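Local coordinates for novel protein similar to vertebrate potassium voltage-gated channel, subfamily H (Eag-related) family (Danio rerio, PDB 3UKN), which probably forms the pore of a delayed-rectifier potassium channel gated by voltage, this piece being its C-linker and cyclic nucleotide-binding homology domain, at residues A67-H72 against L94-K99; L78-F83 against G142-S147; D148-E153 against I173-L178. One frame throughout, in Å; residues are numbered along the deposited sequence.

Contact 1 (A67-H72 against L94-K99); sequences ADIAMH and LSLIIK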
# COMPACT_ATOMS: atom_id res chain seq x y z
N ALA B 67 20.30 -3.21 9.60
CA ALA B 67 21.19 -4.37 9.63
C ALA B 67 20.88 -5.18 10.89
O ALA B 67 20.60 -6.37 10.82
CB ALA B 67 22.65 -3.95 9.62
N ASP B 68 20.88 -4.52 12.05
CA ASP B 68 20.62 -5.24 13.28
C ASP B 68 19.31 -6.06 13.25
O ASP B 68 19.27 -7.19 13.73
CB ASP B 68 20.70 -4.31 14.49
CG ASP B 68 22.15 -4.03 14.90
OD1 ASP B 68 23.07 -4.66 14.33
OD2 ASP B 68 22.36 -3.19 15.81
N ILE B 69 18.25 -5.49 12.68
CA ILE B 69 17.02 -6.27 12.48
C ILE B 69 17.24 -7.45 11.52
O ILE B 69 16.85 -8.59 11.81
CB ILE B 69 15.89 -5.42 11.91
CG1 ILE B 69 15.46 -4.34 12.92
CG2 ILE B 69 14.72 -6.32 11.54
CD1 ILE B 69 14.87 -3.10 12.27
N ALA B 70 17.85 -7.19 10.38
CA ALA B 70 18.02 -8.25 9.39
C ALA B 70 18.71 -9.51 9.98
O ALA B 70 18.27 -10.63 9.72
CB ALA B 70 18.75 -7.74 8.15
N MET B 71 19.75 -9.31 10.79
CA MET B 71 20.45 -10.43 11.43
C MET B 71 19.53 -11.42 12.16
O MET B 71 19.86 -12.60 12.29
CB MET B 71 21.53 -9.92 12.41
CG MET B 71 22.86 -9.51 11.79
SD MET B 71 23.85 -8.59 12.98
CE MET B 71 24.79 -7.48 11.92
N HIS B 72 18.39 -10.94 12.66
CA HIS B 72 17.46 -11.82 13.38
C HIS B 72 16.45 -12.52 12.47
O HIS B 72 15.58 -13.27 12.94
CB HIS B 72 16.72 -11.04 14.47
CG HIS B 72 17.58 -10.66 15.63
ND1 HIS B 72 18.30 -9.48 15.66
CD2 HIS B 72 17.85 -11.29 16.80
CE1 HIS B 72 18.97 -9.40 16.79
NE2 HIS B 72 18.71 -10.49 17.51
N LEU B 94 16.37 -7.44 0.92
CA LEU B 94 15.27 -8.31 0.56
C LEU B 94 14.53 -8.85 1.76
O LEU B 94 13.30 -8.98 1.76
CB LEU B 94 15.75 -9.48 -0.31
CG LEU B 94 16.13 -9.15 -1.76
CD1 LEU B 94 16.60 -10.40 -2.52
CD2 LEU B 94 14.94 -8.53 -2.46
N SER B 95 15.27 -9.21 2.79
CA SER B 95 14.65 -9.89 3.91
C SER B 95 13.75 -8.92 4.67
O SER B 95 12.79 -9.35 5.31
CB SER B 95 15.70 -10.48 4.88
OG SER B 95 16.30 -9.45 5.62
N LEU B 96 14.07 -7.63 4.59
CA LEU B 96 13.28 -6.62 5.29
C LEU B 96 11.94 -6.24 4.60
O LEU B 96 11.12 -5.57 5.21
CB LEU B 96 14.13 -5.37 5.55
CG LEU B 96 15.34 -5.53 6.46
CD1 LEU B 96 16.27 -4.33 6.38
CD2 LEU B 96 14.91 -5.80 7.90
N ILE B 97 11.73 -6.67 3.35
CA ILE B 97 10.49 -6.36 2.63
C ILE B 97 9.66 -7.63 2.37
O ILE B 97 8.70 -7.61 1.60
CB ILE B 97 10.73 -5.61 1.26
CG1 ILE B 97 11.49 -6.51 0.26
CG2 ILE B 97 11.42 -4.25 1.48
CD1 ILE B 97 11.67 -5.89 -1.15
N ILE B 98 10.02 -8.72 3.03
CA ILE B 98 9.28 -9.97 2.87
C ILE B 98 8.08 -9.99 3.82
O ILE B 98 8.20 -9.66 4.99
CB ILE B 98 10.19 -11.21 3.16
CG1 ILE B 98 11.26 -11.36 2.08
CG2 ILE B 98 9.36 -12.48 3.26
CD1 ILE B 98 12.16 -12.52 2.31
N LYS B 99 6.92 -10.38 3.30
CA LYS B 99 5.68 -10.41 4.07
C LYS B 99 5.17 -11.82 4.12
O LYS B 99 5.65 -12.70 3.40
CB LYS B 99 4.60 -9.57 3.38
CG LYS B 99 5.05 -8.19 2.94
CD LYS B 99 4.84 -7.20 4.05
CE LYS B 99 5.18 -5.79 3.59
NZ LYS B 99 5.00 -4.84 4.73

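Contact 2 (L78-F83 against G142-S147); sequences LQLPLF and GDLIGS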
# COMPACT_ATOMS: atom_id res chain seq x y z
N LEU B 78 14.13 -16.72 1.11
CA LEU B 78 15.48 -16.37 0.69
C LEU B 78 16.49 -17.50 0.82
O LEU B 78 17.66 -17.31 0.53
CB LEU B 78 16.00 -15.16 1.48
CG LEU B 78 15.33 -13.83 1.18
CD1 LEU B 78 15.97 -12.75 2.03
CD2 LEU B 78 15.41 -13.52 -0.32
N GLN B 79 16.05 -18.67 1.29
CA GLN B 79 16.98 -19.79 1.37
C GLN B 79 17.17 -20.49 0.03
O GLN B 79 18.09 -21.29 -0.12
CB GLN B 79 16.56 -20.77 2.47
CG GLN B 79 16.75 -20.22 3.87
CD GLN B 79 15.90 -20.94 4.90
OE1 GLN B 79 15.62 -22.13 4.76
NE2 GLN B 79 15.47 -20.22 5.92
N LEU B 80 16.32 -20.18 -0.94
CA LEU B 80 16.40 -20.84 -2.24
C LEU B 80 17.76 -20.67 -2.96
O LEU B 80 18.46 -19.67 -2.75
CB LEU B 80 15.28 -20.34 -3.15
CG LEU B 80 13.85 -20.63 -2.69
CD1 LEU B 80 12.84 -19.71 -3.41
CD2 LEU B 80 13.52 -22.14 -2.84
N PRO B 81 18.15 -21.66 -3.79
CA PRO B 81 19.36 -21.58 -4.62
C PRO B 81 19.45 -20.28 -5.40
O PRO B 81 20.54 -19.80 -5.70
CB PRO B 81 19.19 -22.76 -5.58
CG PRO B 81 18.47 -23.78 -4.77
CD PRO B 81 17.57 -23.01 -3.81
N LEU B 82 18.29 -19.72 -5.74
CA LEU B 82 18.19 -18.47 -6.50
C LEU B 82 19.03 -17.33 -5.88
O LEU B 82 19.52 -16.44 -6.59
CB LEU B 82 16.72 -18.07 -6.56
CG LEU B 82 16.38 -16.66 -7.00
CD1 LEU B 82 17.02 -16.43 -8.37
CD2 LEU B 82 14.89 -16.50 -7.06
N PHE B 83 19.19 -17.37 -4.56
CA PHE B 83 19.81 -16.26 -3.80
C PHE B 83 21.26 -16.54 -3.41
O PHE B 83 21.93 -15.69 -2.81
CB PHE B 83 18.95 -15.87 -2.57
CG PHE B 83 17.58 -15.37 -2.95
CD1 PHE B 83 17.42 -14.11 -3.48
CD2 PHE B 83 16.47 -16.19 -2.84
CE1 PHE B 83 16.19 -13.67 -3.89
CE2 PHE B 83 15.23 -15.75 -3.23
CZ PHE B 83 15.09 -14.48 -3.77
N GLY B 142 7.72 -25.15 0.05
CA GLY B 142 8.96 -24.94 -0.66
C GLY B 142 8.77 -24.46 -2.09
O GLY B 142 9.74 -24.06 -2.74
N ASP B 143 7.54 -24.50 -2.60
CA ASP B 143 7.30 -24.08 -3.97
C ASP B 143 7.29 -22.55 -4.13
O ASP B 143 6.75 -21.81 -3.30
CB ASP B 143 6.02 -24.71 -4.53
CG ASP B 143 6.13 -26.22 -4.75
OD1 ASP B 143 7.26 -26.73 -4.89
OD2 ASP B 143 5.10 -26.92 -4.78
N LEU B 144 7.89 -22.09 -5.22
CA LEU B 144 7.93 -20.68 -5.55
C LEU B 144 6.96 -20.40 -6.70
O LEU B 144 6.99 -21.09 -7.72
CB LEU B 144 9.34 -20.28 -5.97
CG LEU B 144 9.60 -18.78 -6.22
CD1 LEU B 144 9.61 -17.99 -4.91
CD2 LEU B 144 10.92 -18.59 -6.96
N ILE B 145 6.10 -19.40 -6.52
CA ILE B 145 5.11 -19.03 -7.52
C ILE B 145 5.36 -17.63 -8.06
O ILE B 145 5.50 -16.67 -7.29
CB ILE B 145 3.70 -19.07 -6.94
CG1 ILE B 145 3.43 -20.43 -6.28
CG2 ILE B 145 2.65 -18.79 -8.02
CD1 ILE B 145 2.24 -20.41 -5.33
N GLY B 146 5.41 -17.49 -9.39
CA GLY B 146 5.69 -16.20 -9.99
C GLY B 146 5.76 -16.20 -11.50
O GLY B 146 4.97 -16.84 -12.19
N SER B 147 6.73 -15.45 -12.00
CA SER B 147 6.92 -15.30 -13.42
C SER B 147 8.41 -15.15 -13.71
O SER B 147 9.20 -14.85 -12.81
CB SER B 147 6.16 -14.08 -13.92
OG SER B 147 6.55 -13.73 -15.23

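Contact 3 (D148-E153 against I173-L178); sequences DSLTKE and ISLKGL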
# COMPACT_ATOMS: atom_id res chain seq x y z
N ASP B 148 8.79 -15.38 -14.96
CA ASP B 148 10.18 -15.39 -15.38
C ASP B 148 10.69 -14.03 -15.85
O ASP B 148 11.89 -13.85 -16.02
CB ASP B 148 10.37 -16.42 -16.51
CG ASP B 148 9.59 -16.06 -17.75
OD1 ASP B 148 8.35 -16.22 -17.75
OD2 ASP B 148 10.21 -15.62 -18.75
N SER B 149 9.81 -13.05 -16.07
CA SER B 149 10.29 -11.75 -16.56
C SER B 149 10.05 -10.61 -15.59
O SER B 149 9.33 -9.66 -15.90
CB SER B 149 9.72 -11.43 -17.94
OG SER B 149 10.53 -11.98 -18.96
N LEU B 150 10.68 -10.69 -14.43
CA LEU B 150 10.33 -9.84 -13.31
C LEU B 150 10.98 -8.45 -13.33
O LEU B 150 10.56 -7.58 -12.57
CB LEU B 150 10.66 -10.55 -12.00
CG LEU B 150 9.93 -11.88 -11.78
CD1 LEU B 150 10.33 -12.51 -10.46
CD2 LEU B 150 8.43 -11.68 -11.83
N THR B 151 11.98 -8.24 -14.17
CA THR B 151 12.77 -7.03 -14.05
C THR B 151 12.65 -6.05 -15.21
O THR B 151 13.45 -5.13 -15.31
CB THR B 151 14.28 -7.33 -13.83
OG1 THR B 151 14.88 -7.77 -15.06
CG2 THR B 151 14.48 -8.39 -12.75
N LYS B 152 11.65 -6.21 -16.07
CA LYS B 152 11.52 -5.29 -17.19
C LYS B 152 11.40 -3.84 -16.71
O LYS B 152 12.39 -3.12 -16.68
CB LYS B 152 10.39 -5.71 -18.15
CG LYS B 152 10.29 -7.22 -18.35
CD LYS B 152 11.11 -7.73 -19.52
CE LYS B 152 12.61 -7.58 -19.31
NZ LYS B 152 13.39 -8.37 -20.29
N GLU B 153 10.21 -3.39 -16.29
CA GLU B 153 9.01 -4.20 -16.23
C GLU B 153 7.80 -3.30 -16.12
O GLU B 153 7.92 -2.11 -15.80
CB GLU B 153 9.07 -5.16 -15.04
N ILE B 173 7.22 -11.24 -1.80
CA ILE B 173 7.87 -9.96 -2.01
C ILE B 173 7.18 -9.31 -3.23
O ILE B 173 7.00 -9.97 -4.26
CB ILE B 173 9.33 -10.15 -2.32
CG1 ILE B 173 10.00 -10.98 -1.23
CG2 ILE B 173 10.03 -8.80 -2.48
CD1 ILE B 173 11.50 -11.08 -1.38
N SER B 174 6.79 -8.05 -3.10
CA SER B 174 6.11 -7.35 -4.18
C SER B 174 7.09 -7.17 -5.30
O SER B 174 8.29 -7.01 -5.07
CB SER B 174 5.63 -5.97 -3.71
OG SER B 174 6.75 -5.16 -3.38
N LEU B 175 6.58 -7.15 -6.52
CA LEU B 175 7.44 -6.91 -7.69
C LEU B 175 8.04 -5.51 -7.60
O LEU B 175 9.18 -5.29 -7.99
CB LEU B 175 6.64 -7.05 -8.99
CG LEU B 175 6.06 -8.44 -9.19
CD1 LEU B 175 5.61 -8.63 -10.65
CD2 LEU B 175 7.12 -9.50 -8.77
N LYS B 176 7.26 -4.58 -7.07
CA LYS B 176 7.74 -3.21 -6.90
C LYS B 176 8.96 -3.20 -5.98
O LYS B 176 9.99 -2.63 -6.33
CB LYS B 176 6.63 -2.35 -6.32
CG LYS B 176 6.89 -0.85 -6.29
CD LYS B 176 5.70 -0.14 -5.65
CE LYS B 176 6.09 1.13 -4.91
NZ LYS B 176 6.51 2.22 -5.84
N GLY B 177 8.86 -3.84 -4.83
CA GLY B 177 9.93 -3.78 -3.83
C GLY B 177 11.14 -4.54 -4.35
O GLY B 177 12.28 -4.09 -4.27
N LEU B 178 10.86 -5.70 -4.91
CA LEU B 178 11.87 -6.54 -5.52
C LEU B 178 12.60 -5.80 -6.61
O LEU B 178 13.82 -5.90 -6.71
CB LEU B 178 11.22 -7.79 -6.10
CG LEU B 178 12.12 -8.72 -6.89
CD1 LEU B 178 13.01 -9.53 -5.97
CD2 LEU B 178 11.23 -9.63 -7.70

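Contact 1 (A67-H72 against L94-K99)
One methyl of Leu96 meets Ile69 and Ala70, while the one flat group, the His72 ring, lies away from the interface with Asp68 O at its edge: ND1 donates in the ring plane to that oxygen at 3.1 Å (N-H...O 154°), which restrains the turn of the ring. The contact itself is aliphatic. Leu96 crosses the Ile69 side chain at about a right angle, and its CD2 meets Ile69 CG2 at 3.7 Å; this Ile69 branch stands anti to the backbone N, while CG1 (chi1 -65°) lies beside that N. Leu96 CD2 also lies 4.1 Å from Ala70 N and 4.3 Å from Ala70 CB, and so bridges the adjacent Ile69 and Ala70. Ser95 OG lies 3.9 Å from Ala70 CB in plain van der Waals contact; its hydrogen bond goes to Arg92 O, one turn back. The contact joins helix 63-71 of the C-linker to the C-terminal part of helix 88-96, which leads into strand 99-103 of the cyclic nucleotide-binding homology domain. Leu94 packs on helix 175-184. Helix 63-71 also meets helix 32-45 of the second subunit, where Asp68 forms a salt bridge with that subunit's Arg37, consistent with C-linker intersubunit contacts in this channel class.

Contact 2 (L78-F83 against G142-S147)
Different first torsions bring Leu80 and Leu144 together: Leu80 carries CG anti to its carbonyl carbon (-63°), whereas Leu144 carries CG anti to its backbone N (-174°). Their side chains cross obliquely, and Leu80 CD1 sits against both methyls of the partner, 4.0 Å from Leu144 CD1 and 4.2 Å from Leu144 CD2. The second methyl of Leu80, CD2, lies 4.2 Å from Gly142 O, where the chain turns into the strand. Leu82 approaches more loosely, its CD2 4.5 Å from Leu144 CD2. Strand 144-146 belongs to the beta roll of the cyclic nucleotide-binding homology domain and runs between strands 118-122 and 200-203; the latter, C-terminal strand probably fills the place of a cyclic nucleotide, as described for KCNH channels. Leu144 N is hydrogen-bonded to the hydroxyl of Thr201 on that strand. On the other segment, a short 3-10 turn, with Phe83 N hydrogen-bonded to Leu80 O at 3.0 Å, sets Leu82 beside the Phe83 ring. Leu78 CD2 stands 3.5 Å above one face of the Phe83 ring and Leu82 CG 4.0 Å above the opposite face, each over the ring centre. Leu82 also packs on Phe192 of helix 186-199, and its carbonyl O is hydrogen-bonded to the Tyr188 hydroxyl.

Contact 3 (D148-E153 against I173-L178)
Leu150 meets the start of helix 175-184 with both prongs of its fork: CD2 lies 4.0 Å from Leu175 CD2, and CD1 lies 4.1 Å from Leu178 CD2. The two partners stand three residues apart and present neighbouring methyls from one side of the helix. Leu150 crosses Leu175 at about a right angle but is only inclined to Leu178. The helical pair differ in their first torsion: Leu175 has CG anti to its carbonyl carbon (chi1 -62°) and Leu178 has CG anti to its backbone N (174°), and each presents its CD2, to a different branch of Leu150. All three side chains are buried, and no hydrogen bond links the segments through them. Around this trio, Leu150 also touches Ile119 of strand 118-122, Ile156, and Phe192 and Ile196 of helix 186-199; Leu175 shares Ile119. The backbone of the loop is tied to the same helix, as Leu150 O accepts from Arg179 NE. The helix start is set by Ser174 at the N-cap: its OG accepts from Gly177 N at 2.9 Å (N-H...O 152°), while Leu178 N hydrogen-bonds to Ser174 O at 2.9 Å. At the front of the loop, Asp148 OD1 forms a salt bridge with Arg205 NE and accepts a hydrogen bond from Asn203 ND2. By its place in the beta roll, between strands 144-146 and 161-164, the loop probably corresponds to the phosphate-binding cassette of cyclic nucleotide-binding domains, here packed against the helices that follow the roll.

Contacts 2 and 3 are consecutive: segment 142-147 runs directly into 148-153, and their centres are about 13 Å apart. Both meet strand 200-203, which probably lies where related domains hold a cyclic nucleotide. Contact 1 lies about 17 Å from contact 2 and 19 Å from contact 3, centre to centre, yet touches both. Leu94 CD1 packs on Phe83 CE1 of contact 2 at 3.6 Å, and Ile97 CD1 reaches Gly177 C of contact 3 at 3.5 Å. Segment 94-99 thus joins the subunit-contacting helix 63-71 to the beta roll.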